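Local coordinates for protein proteolytically activated form of PPO4 Tyrosinase (Agaricus bisporus var. bisporus H97, PDB 4OUA) that oxidises phenols with a pair of copper ions, hydroxylating monophenols to o-diphenols and turning these into the o-quinones that start melanin synthesis, at residues A[11-16]-A[125-130]; A[31-36]-A[159-164]; A[167-172]-A[186-191]. All coordinates share one frame; numbering follows the deposited sequence.

Overall arrangement
The three contacts are spread through a helix-rich tyrosinase whose two copper ions are bound by six histidines. Contact 1 joins the N-terminal strand 13-14 to the loop after helix 116-125. Contact 2 sets helix 25-39 against strand 158-162; its centre is about 18 Å from that of contact 1, and the two touch where Tyr31 meets Gln128 and Pro129. Along the chain their segments alternate. Contact 3 follows contact 2 directly in sequence, with centres about 16 Å apart, and closes a loop before helix 201-224. Contacts 1 and 3 do not touch. Contacts 1 and 2 join the N-terminal strand and helix to later parts of the chain, whereas contact 3 closes a local loop.

Contact 1: A[11-16]-A[125-130]; sequences GVKNRL and DLRQPY
Leu16 O is approached by two successive residues: Tyr130 N donates a hydrogen bond to it at 3.0 Å (N-H...O angle 155°), and Pro129 CA adds a CA-H...O contact at 3.1 Å. One residue earlier, Arg15 O sits in the plane of the Tyr130 ring, at its edge, 3.1 Å from CE2. The Arg15 chain runs extended past Gln128 O to a salt bridge with Glu98, whose other carboxylate oxygen accepts from Gln128 N. Here strand 13-14, paired in parallel with 349-350, meets the loop beside helices 86-109 and 277-295, which carry the copper ligands His90 and His282 of the tyrosinase central domain. A bend at chi2 (-68°) turns CD of Arg127, and Lys13 CB lies over the centre of its guanidinium, 3.6 Å above the plane. NH2 makes a weak bond to Gly11 O, NH1 a straighter one to Leu126 O at 2.9 Å and another to Glu124 O, and NE binds Asn348 O. An alanine in place of Arg127 would probably leave these carbonyls without their N-H donors and uncover Lys13 CB. Lys13 NZ forms a salt bridge with Asp125 OD1 at 3.4 Å and also binds Gly10 O.

Contact 2: A[31-36]-A[159-164]; sequences YIRALQ and ITVRNP
Ile32 carries CG1 anti to its carbonyl carbon (chi1 -58°), which sets CG2 anti to the backbone N, and this methyl makes the closer side-chain approaches to the strand segment: it lies 3.6 Å from Pro164 CD and 3.8 Å from Val161 CG2. Gln36, with CG anti to its backbone N (chi1 -177°) and a bend at chi2, carries its amide across the Arg162 side chain at about a right angle.

Gln36 OE1 stands 3.6 Å above one face of the Arg162 guanidinium, displaced toward the rim, with the two planes 48° apart. Gln36 NE2 and Arg162 NH2 are 3.2 Å apart, but both are donors and make no hydrogen bond; NE2 is satisfied instead by Asp40. A water links the two segments, donating to Gln36 OE1 at 3.0 Å and to Arg162 O at 2.6 Å.

The Pro164 ring is wedged against the helix: CG faces Ile32 O, while CB packs on Leu35 CG, and its carbonyl accepts from Gln39. Toward the start of the strand segment, the Arg33 guanidinium comes obliquely to two aliphatic groups, its NH2 lying 3.4 Å from Ile159 CD1 and its NH1 somewhat farther from Val161 CG1. The Asn163 amide passes near Ile32 CD1 with OD1, while ND2 binds Glu142 O and Leu146 O.

The local axes of 31-36 and 159-162 pass 10.3 Å apart and run in broadly the same direction. The contact is structural packing away from the copper site, in which one strand of the two-stranded antiparallel hairpin 148-152/158-162, and the proline just past its end, lie on the flank of helix 25-39.

Contact 3: A[167-172]-A[186-191]; sequences RYSFHP and WKTTVR
Lys187 O lies at the edge of the Phe170 ring, in its plane, 3.6 Å from CD1. Over one face of that ring is Tyr168 CE2, 3.7 Å above the plane and displaced toward the rim, while Phe170 CE2 in turn sits in plane at the edge of the Tyr168 ring. Thr189 CG2 comes to Phe170 obliquely, 3.7 Å from CE1, and the two side chains cross at about a right angle. Phe177 and Phe274 add further ring contacts to Phe170.

The backbones are bridged at Ser169 and Thr188, whose CA atoms are 4.4 Å apart. Thr189 N donates to Tyr168 O at 3.0 Å, within the carbonyl plane; on the far side of the bridge Phe170 N donates to Lys187 O at 3.2 Å, nearly in line with the carbonyl (C=O...N angle 164°). Ser169 and Thr188 thus form a non-hydrogen-bonded antiparallel pair.

Beyond it the regular pattern breaks. With OG1 of Thr189 between its backbone N and carbonyl carbon (chi1 58°), this hydroxyl accepts from Tyr168 N at 2.9 Å, with an N-H...O angle of 156°, in the place a backbone carbonyl would take in a continuing pair. Thr189 O instead receives Thr188 OG1, from above the carbonyl plane. Arg167 lays CD near Thr188 OG1 before its guanidinium reaches a salt bridge with Glu199, and Tyr168 OH is bound by Gln43.

Within the tyrosinase central domain, this single antiparallel bridge closes the neck of the loop 170-187, and the side chain of Phe170 lies about 11 Å from that of the copper ligand His56, as does Thr189 from His254, a copper ligand of the second site.

Contact 1: A[11-16]-A[125-130]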
loop_
_atom_site.group_PDB
_atom_site.type_symbol
_atom_site.label_atom_id
_atom_site.label_comp_id
_atom_site.label_asym_id
_atom_site.label_seq_id
_atom_site.Cartn_x
_atom_site.Cartn_y
_atom_site.Cartn_z
ATOM N N GLY A 11 10.311 -7.028 -16.265
ATOM C CA GLY A 11 9.732 -5.994 -17.103
ATOM C C GLY A 11 8.595 -5.256 -16.422
ATOM O O GLY A 11 8.353 -5.437 -15.229
ATOM N N VAL A 12 7.893 -4.422 -17.183
ATOM C CA VAL A 12 6.786 -3.645 -16.637
ATOM C C VAL A 12 5.467 -4.407 -16.720
ATOM O O VAL A 12 4.887 -4.548 -17.796
ATOM C CB VAL A 12 6.630 -2.294 -17.360
ATOM C CG1 VAL A 12 5.372 -1.584 -16.888
ATOM C CG2 VAL A 12 7.856 -1.425 -17.129
ATOM N N LYS A 13 5.002 -4.895 -15.575
ATOM C CA LYS A 13 3.729 -5.604 -15.502
ATOM C C LYS A 13 2.695 -4.794 -14.725
ATOM O O LYS A 13 3.042 -3.879 -13.978
ATOM C CB LYS A 13 3.912 -6.979 -14.860
ATOM C CG LYS A 13 4.717 -7.951 -15.704
ATOM C CD LYS A 13 4.106 -8.113 -17.086
ATOM C CE LYS A 13 4.870 -9.136 -17.911
ATOM N NZ LYS A 13 6.318 -8.799 -18.011
ATOM N N ASN A 14 1.425 -5.136 -14.905
ATOM C CA ASN A 14 0.344 -4.397 -14.268
ATOM C C ASN A 14 -0.019 -4.915 -12.884
ATOM O O ASN A 14 -0.006 -6.119 -12.629
ATOM C CB ASN A 14 -0.907 -4.419 -15.150
ATOM C CG ASN A 14 -0.808 -3.470 -16.323
ATOM O OD1 ASN A 14 -0.025 -2.521 -16.302
ATOM N ND2 ASN A 14 -1.607 -3.718 -17.353
ATOM N N ARG A 15 -0.337 -3.985 -11.990
ATOM C CA ARG A 15 -0.953 -4.327 -10.722
ATOM C C ARG A 15 -2.447 -4.495 -10.962
ATOM O O ARG A 15 -3.141 -3.533 -11.288
ATOM C CB ARG A 15 -0.681 -3.249 -9.674
ATOM C CG ARG A 15 0.794 -3.044 -9.379
ATOM C CD ARG A 15 1.013 -1.906 -8.396
ATOM N NE ARG A 15 2.415 -1.787 -8.011
ATOM C CZ ARG A 15 2.895 -0.822 -7.235
ATOM N NH1 ARG A 15 2.084 0.115 -6.764
ATOM N NH2 ARG A 15 4.185 -0.790 -6.934
ATOM N N LEU A 16 -2.936 -5.720 -10.819
ATOM C CA LEU A 16 -4.319 -6.025 -11.161
ATOM C C LEU A 16 -5.297 -5.570 -10.084
ATOM O O LEU A 16 -4.929 -5.402 -8.923
ATOM C CB LEU A 16 -4.486 -7.524 -11.406
ATOM C CG LEU A 16 -3.593 -8.142 -12.483
ATOM C CD1 LEU A 16 -3.937 -9.609 -12.681
ATOM C CD2 LEU A 16 -3.722 -7.376 -13.788
ATOM N N ASP A 125 5.684 -11.981 -13.211
ATOM C CA ASP A 125 4.637 -11.019 -13.539
ATOM C C ASP A 125 3.900 -10.541 -12.294
ATOM O O ASP A 125 3.097 -9.611 -12.361
ATOM C CB ASP A 125 3.634 -11.625 -14.524
ATOM C CG ASP A 125 4.276 -12.051 -15.827
ATOM O OD1 ASP A 125 5.369 -11.538 -16.150
ATOM O OD2 ASP A 125 3.686 -12.898 -16.531
ATOM N N LEU A 126 4.173 -11.181 -11.161
ATOM C CA LEU A 126 3.459 -10.879 -9.926
ATOM C C LEU A 126 3.690 -9.445 -9.458
ATOM O O LEU A 126 4.827 -8.992 -9.335
ATOM C CB LEU A 126 3.866 -11.853 -8.819
ATOM C CG LEU A 126 3.134 -11.653 -7.491
ATOM C CD1 LEU A 126 1.631 -11.757 -7.693
ATOM C CD2 LEU A 126 3.610 -12.656 -6.455
ATOM N N ARG A 127 2.592 -8.740 -9.201
ATOM C CA ARG A 127 2.639 -7.370 -8.707
ATOM C C ARG A 127 1.583 -7.176 -7.625
ATOM O O ARG A 127 0.639 -7.957 -7.528
ATOM C CB ARG A 127 2.417 -6.372 -9.848
ATOM C CG ARG A 127 3.439 -6.446 -10.970
ATOM C CD ARG A 127 4.809 -5.980 -10.511
ATOM N NE ARG A 127 5.742 -5.857 -11.627
ATOM C CZ ARG A 127 6.441 -6.869 -12.131
ATOM N NH1 ARG A 127 6.312 -8.085 -11.619
ATOM N NH2 ARG A 127 7.268 -6.668 -13.148
ATOM N N GLN A 128 1.739 -6.134 -6.817
ATOM C CA GLN A 128 0.793 -5.868 -5.739
ATOM C C GLN A 128 -0.552 -5.380 -6.273
ATOM O O GLN A 128 -0.644 -4.288 -6.836
ATOM C CB GLN A 128 1.370 -4.842 -4.761
ATOM C CG GLN A 128 0.417 -4.454 -3.637
ATOM C CD GLN A 128 -0.014 -5.640 -2.792
ATOM O OE1 GLN A 128 -1.202 -5.837 -2.536
ATOM N NE2 GLN A 128 0.954 -6.434 -2.349
ATOM N N PRO A 129 -1.605 -6.192 -6.093
ATOM C CA PRO A 129 -2.962 -5.833 -6.520
ATOM C C PRO A 129 -3.497 -4.629 -5.750
ATOM O O PRO A 129 -3.039 -4.365 -4.639
ATOM C CB PRO A 129 -3.775 -7.091 -6.202
ATOM C CG PRO A 129 -3.021 -7.752 -5.102
ATOM C CD PRO A 129 -1.572 -7.491 -5.401
ATOM N N TYR A 130 -4.450 -3.910 -6.334
ATOM C CA TYR A 130 -4.993 -2.722 -5.686
ATOM C C TYR A 130 -6.465 -2.898 -5.338
ATOM O O TYR A 130 -7.200 -3.610 -6.021
ATOM C CB TYR A 130 -4.805 -1.486 -6.572
ATOM C CG TYR A 130 -5.545 -1.535 -7.892
ATOM C CD1 TYR A 130 -6.881 -1.168 -7.975
ATOM C CD2 TYR A 130 -4.903 -1.934 -9.056
ATOM C CE1 TYR A 130 -7.558 -1.208 -9.177
ATOM C CE2 TYR A 130 -5.574 -1.976 -10.264
ATOM C CZ TYR A 130 -6.901 -1.612 -10.318
ATOM O OH TYR A 130 -7.575 -1.651 -11.516
#

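Contact 2: A[31-36]-A[159-164]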
loop_
_atom_site.group_PDB
_atom_site.type_symbol
_atom_site.label_atom_id
_atom_site.label_comp_id
_atom_site.label_asym_id
_atom_site.label_seq_id
_atom_site.Cartn_x
_atom_site.Cartn_y
_atom_site.Cartn_z
ATOM N N TYR A 31 0.571 -15.393 -4.215
ATOM C CA TYR A 31 0.405 -14.310 -3.255
ATOM C C TYR A 31 0.141 -14.856 -1.853
ATOM O O TYR A 31 0.704 -14.370 -0.873
ATOM C CB TYR A 31 -0.728 -13.378 -3.691
ATOM C CG TYR A 31 -0.783 -12.081 -2.917
ATOM C CD1 TYR A 31 0.071 -11.030 -3.227
ATOM C CD2 TYR A 31 -1.686 -11.907 -1.876
ATOM C CE1 TYR A 31 0.027 -9.842 -2.523
ATOM C CE2 TYR A 31 -1.738 -10.722 -1.164
ATOM C CZ TYR A 31 -0.878 -9.692 -1.494
ATOM O OH TYR A 31 -0.921 -8.510 -0.791
ATOM N N ILE A 32 -0.714 -15.871 -1.765
ATOM C CA ILE A 32 -1.040 -16.495 -0.487
ATOM C C ILE A 32 0.166 -17.219 0.103
ATOM O O ILE A 32 0.369 -17.220 1.319
ATOM C CB ILE A 32 -2.204 -17.493 -0.628
ATOM C CG1 ILE A 32 -3.450 -16.794 -1.177
ATOM C CG2 ILE A 32 -2.502 -18.154 0.709
ATOM C CD1 ILE A 32 -3.976 -15.690 -0.289
ATOM N N ARG A 33 0.962 -17.836 -0.761
ATOM C CA ARG A 33 2.164 -18.534 -0.322
ATOM C C ARG A 33 3.250 -17.555 0.112
ATOM O O ARG A 33 3.838 -17.702 1.183
ATOM C CB ARG A 33 2.696 -19.443 -1.432
ATOM C CG ARG A 33 1.810 -20.637 -1.747
ATOM C CD ARG A 33 1.622 -21.526 -0.527
ATOM N NE ARG A 33 1.141 -22.857 -0.889
ATOM C CZ ARG A 33 0.825 -23.804 -0.009
ATOM N NH1 ARG A 33 0.932 -23.569 1.292
ATOM N NH2 ARG A 33 0.398 -24.986 -0.431
ATOM N N ALA A 34 3.511 -16.554 -0.726
ATOM C CA ALA A 34 4.585 -15.601 -0.472
ATOM C C ALA A 34 4.272 -14.712 0.724
ATOM O O ALA A 34 5.163 -14.361 1.497
ATOM C CB ALA A 34 4.843 -14.753 -1.706
ATOM N N LEU A 35 3.002 -14.349 0.872
ATOM C CA LEU A 35 2.579 -13.506 1.984
ATOM C C LEU A 35 2.706 -14.250 3.311
ATOM O O LEU A 35 3.127 -13.679 4.318
ATOM C CB LEU A 35 1.141 -13.026 1.775
ATOM C CG LEU A 35 0.584 -12.077 2.833
ATOM C CD1 LEU A 35 1.486 -10.866 2.994
ATOM C CD2 LEU A 35 -0.824 -11.654 2.464
ATOM N N GLN A 36 2.344 -15.527 3.306
ATOM C CA GLN A 36 2.508 -16.362 4.486
ATOM C C GLN A 36 3.993 -16.565 4.773
ATOM O O GLN A 36 4.412 -16.645 5.926
ATOM C CB GLN A 36 1.806 -17.710 4.295
ATOM C CG GLN A 36 1.869 -18.630 5.504
ATOM C CD GLN A 36 0.975 -18.167 6.637
ATOM O OE1 GLN A 36 -0.233 -18.002 6.463
ATOM N NE2 GLN A 36 1.565 -17.952 7.807
ATOM N N ILE A 159 -6.037 -27.048 -3.018
ATOM C CA ILE A 159 -6.148 -27.177 -1.570
ATOM C C ILE A 159 -6.677 -25.893 -0.942
ATOM O O ILE A 159 -6.806 -24.870 -1.615
ATOM C CB ILE A 159 -4.798 -27.519 -0.931
ATOM C CG1 ILE A 159 -3.922 -26.268 -0.842
ATOM C CG2 ILE A 159 -4.107 -28.623 -1.715
ATOM C CD1 ILE A 159 -2.643 -26.474 -0.061
ATOM N N THR A 160 -6.981 -25.953 0.351
ATOM C CA THR A 160 -7.429 -24.773 1.080
ATOM C C THR A 160 -6.557 -24.542 2.308
ATOM O O THR A 160 -6.517 -25.368 3.221
ATOM C CB THR A 160 -8.903 -24.892 1.513
ATOM O OG1 THR A 160 -9.047 -25.963 2.453
ATOM C CG2 THR A 160 -9.791 -25.155 0.305
ATOM N N VAL A 161 -5.852 -23.416 2.318
ATOM C CA VAL A 161 -4.990 -23.058 3.437
ATOM C C VAL A 161 -5.522 -21.805 4.117
ATOM O O VAL A 161 -6.354 -21.096 3.553
ATOM C CB VAL A 161 -3.540 -22.821 2.982
ATOM C CG1 VAL A 161 -3.014 -24.040 2.247
ATOM C CG2 VAL A 161 -3.460 -21.589 2.096
ATOM N N ARG A 162 -5.045 -21.535 5.329
ATOM C CA ARG A 162 -5.518 -20.377 6.079
ATOM C C ARG A 162 -5.138 -19.079 5.372
ATOM O O ARG A 162 -4.077 -18.980 4.753
ATOM C CB ARG A 162 -4.972 -20.394 7.509
ATOM C CG ARG A 162 -3.460 -20.293 7.629
ATOM C CD ARG A 162 -3.036 -20.477 9.084
ATOM N NE ARG A 162 -1.620 -20.199 9.305
ATOM C CZ ARG A 162 -0.635 -21.015 8.946
ATOM N NH1 ARG A 162 -0.910 -22.158 8.334
ATOM N NH2 ARG A 162 0.627 -20.685 9.190
ATOM N N ASN A 163 -6.023 -18.092 5.466
ATOM C CA ASN A 163 -5.860 -16.831 4.753
ATOM C C ASN A 163 -4.944 -15.860 5.489
ATOM O O ASN A 163 -5.288 -15.371 6.566
ATOM C CB ASN A 163 -7.226 -16.184 4.523
ATOM C CG ASN A 163 -7.184 -15.088 3.479
ATOM O OD1 ASN A 163 -6.111 -14.627 3.085
ATOM N ND2 ASN A 163 -8.356 -14.661 3.024
ATOM N N PRO A 164 -3.772 -15.572 4.905
ATOM C CA PRO A 164 -2.809 -14.636 5.491
ATOM C C PRO A 164 -3.180 -13.178 5.223
ATOM O O PRO A 164 -2.546 -12.273 5.761
ATOM C CB PRO A 164 -1.501 -15.003 4.791
ATOM C CG PRO A 164 -1.936 -15.493 3.453
ATOM C CD PRO A 164 -3.259 -16.187 3.667
HETATM O O HOH W 1 -1.553 -19.488 4.239
#

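Contact 3: A[167-172]-A[186-191]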
loop_
_atom_site.group_PDB
_atom_site.type_symbol
_atom_site.label_atom_id
_atom_site.label_comp_id
_atom_site.label_asym_id
_atom_site.label_seq_id
_atom_site.Cartn_x
_atom_site.Cartn_y
_atom_site.Cartn_z
ATOM N N ARG A 167 -5.213 -11.125 8.514
ATOM C CA ARG A 167 -4.501 -10.576 9.660
ATOM C C ARG A 167 -3.057 -11.057 9.724
ATOM O O ARG A 167 -2.722 -12.113 9.190
ATOM C CB ARG A 167 -5.226 -10.958 10.951
ATOM C CG ARG A 167 -5.257 -12.462 11.198
ATOM C CD ARG A 167 -6.169 -12.832 12.353
ATOM N NE ARG A 167 -7.563 -12.490 12.086
ATOM C CZ ARG A 167 -8.425 -13.285 11.461
ATOM N NH1 ARG A 167 -8.038 -14.477 11.023
ATOM N NH2 ARG A 167 -9.677 -12.889 11.268
ATOM N N TYR A 168 -2.206 -10.275 10.380
ATOM C CA TYR A 168 -0.844 -10.708 10.672
ATOM C C TYR A 168 -0.727 -11.130 12.131
ATOM O O TYR A 168 -1.265 -10.470 13.022
ATOM C CB TYR A 168 0.167 -9.602 10.368
ATOM C CG TYR A 168 1.554 -9.900 10.893
ATOM C CD1 TYR A 168 2.331 -10.901 10.325
ATOM C CD2 TYR A 168 2.083 -9.185 11.957
ATOM C CE1 TYR A 168 3.598 -11.182 10.803
ATOM C CE2 TYR A 168 3.350 -9.458 12.442
ATOM C CZ TYR A 168 4.103 -10.457 11.860
ATOM O OH TYR A 168 5.364 -10.734 12.337
ATOM N N SER A 169 -0.027 -12.233 12.371
ATOM C CA SER A 169 0.194 -12.710 13.729
ATOM C C SER A 169 1.587 -12.320 14.206
ATOM O O SER A 169 2.587 -12.774 13.654
ATOM C CB SER A 169 0.014 -14.228 13.809
ATOM O OG SER A 169 -1.292 -14.614 13.411
ATOM N N PHE A 170 1.647 -11.471 15.227
ATOM C CA PHE A 170 2.925 -11.050 15.787
ATOM C C PHE A 170 3.627 -12.216 16.478
ATOM O O PHE A 170 2.992 -13.018 17.164
ATOM C CB PHE A 170 2.732 -9.894 16.770
ATOM C CG PHE A 170 2.303 -8.608 16.122
ATOM C CD1 PHE A 170 0.960 -8.311 15.957
ATOM C CD2 PHE A 170 3.244 -7.692 15.680
ATOM C CE1 PHE A 170 0.564 -7.128 15.362
ATOM C CE2 PHE A 170 2.855 -6.508 15.083
ATOM C CZ PHE A 170 1.513 -6.224 14.923
ATOM N N HIS A 171 4.939 -12.303 16.288
ATOM C CA HIS A 171 5.740 -13.349 16.911
ATOM C C HIS A 171 7.170 -12.873 17.145
ATOM O O HIS A 171 8.052 -13.095 16.317
ATOM C CB HIS A 171 5.731 -14.618 16.052
ATOM C CG HIS A 171 6.023 -14.373 14.603
ATOM N ND1 HIS A 171 7.303 -14.261 14.110
ATOM C CD2 HIS A 171 5.196 -14.215 13.543
ATOM C CE1 HIS A 171 7.255 -14.047 12.808
ATOM N NE2 HIS A 171 5.987 -14.014 12.438
ATOM N N PRO A 172 7.401 -12.212 18.287
ATOM C CA PRO A 172 6.359 -11.927 19.273
ATOM C C PRO A 172 5.769 -10.532 19.098
ATOM O O PRO A 172 6.077 -9.854 18.116
ATOM C CB PRO A 172 7.115 -12.028 20.593
ATOM C CG PRO A 172 8.475 -11.486 20.248
ATOM C CD PRO A 172 8.737 -11.848 18.794
ATOM N N TRP A 186 -2.877 -7.469 22.069
ATOM C CA TRP A 186 -3.465 -7.981 20.834
ATOM C C TRP A 186 -2.484 -8.887 20.098
ATOM O O TRP A 186 -1.499 -8.421 19.527
ATOM C CB TRP A 186 -3.909 -6.833 19.925
ATOM C CG TRP A 186 -5.383 -6.554 19.996
ATOM C CD1 TRP A 186 -6.369 -7.439 20.324
ATOM C CD2 TRP A 186 -6.036 -5.303 19.745
ATOM N NE1 TRP A 186 -7.595 -6.819 20.287
ATOM C CE2 TRP A 186 -7.418 -5.506 19.934
ATOM C CE3 TRP A 186 -5.587 -4.031 19.375
ATOM C CZ2 TRP A 186 -8.353 -4.488 19.766
ATOM C CZ3 TRP A 186 -6.517 -3.021 19.209
ATOM C CH2 TRP A 186 -7.884 -3.256 19.404
ATOM N N LYS A 187 -2.767 -10.184 20.117
ATOM C CA LYS A 187 -1.874 -11.177 19.535
ATOM C C LYS A 187 -1.768 -11.019 18.019
ATOM O O LYS A 187 -0.686 -11.146 17.449
ATOM C CB LYS A 187 -2.349 -12.587 19.897
ATOM C CG LYS A 187 -2.598 -12.780 21.389
ATOM C CD LYS A 187 -2.922 -14.226 21.729
ATOM C CE LYS A 187 -1.715 -15.131 21.522
ATOM N NZ LYS A 187 -0.610 -14.818 22.470
ATOM N N THR A 188 -2.894 -10.740 17.369
ATOM C CA THR A 188 -2.892 -10.499 15.932
ATOM C C THR A 188 -3.477 -9.129 15.627
ATOM O O THR A 188 -4.087 -8.501 16.491
ATOM C CB THR A 188 -3.693 -11.574 15.165
ATOM O OG1 THR A 188 -5.095 -11.286 15.247
ATOM C CG2 THR A 188 -3.424 -12.959 15.736
ATOM N N THR A 189 -3.283 -8.664 14.398
ATOM C CA THR A 189 -3.916 -7.430 13.946
ATOM C C THR A 189 -5.437 -7.587 13.911
ATOM O O THR A 189 -5.954 -8.668 13.634
ATOM C CB THR A 189 -3.400 -7.011 12.559
ATOM O OG1 THR A 189 -3.636 -8.063 11.616
ATOM C CG2 THR A 189 -1.903 -6.723 12.620
ATOM N N VAL A 190 -6.154 -6.506 14.203
ATOM C CA VAL A 190 -7.608 -6.576 14.307
ATOM C C VAL A 190 -8.317 -5.490 13.504
ATOM O O VAL A 190 -7.895 -4.334 13.493
ATOM C CB VAL A 190 -8.059 -6.486 15.772
ATOM C CG1 VAL A 190 -9.550 -6.220 15.850
ATOM C CG2 VAL A 190 -7.704 -7.770 16.506
ATOM N N ARG A 191 -9.404 -5.875 12.841
ATOM C CA ARG A 191 -10.199 -4.948 12.043
ATOM C C ARG A 191 -11.559 -4.675 12.682
ATOM O O ARG A 191 -12.304 -5.605 12.992
ATOM C CB ARG A 191 -10.397 -5.493 10.628
ATOM C CG ARG A 191 -9.117 -5.641 9.829
ATOM C CD ARG A 191 -9.375 -6.332 8.500
ATOM N NE ARG A 191 -8.133 -6.642 7.799
ATOM C CZ ARG A 191 -8.057 -7.391 6.703
ATOM N NH1 ARG A 191 -9.155 -7.914 6.175
ATOM N NH2 ARG A 191 -6.880 -7.619 6.137
#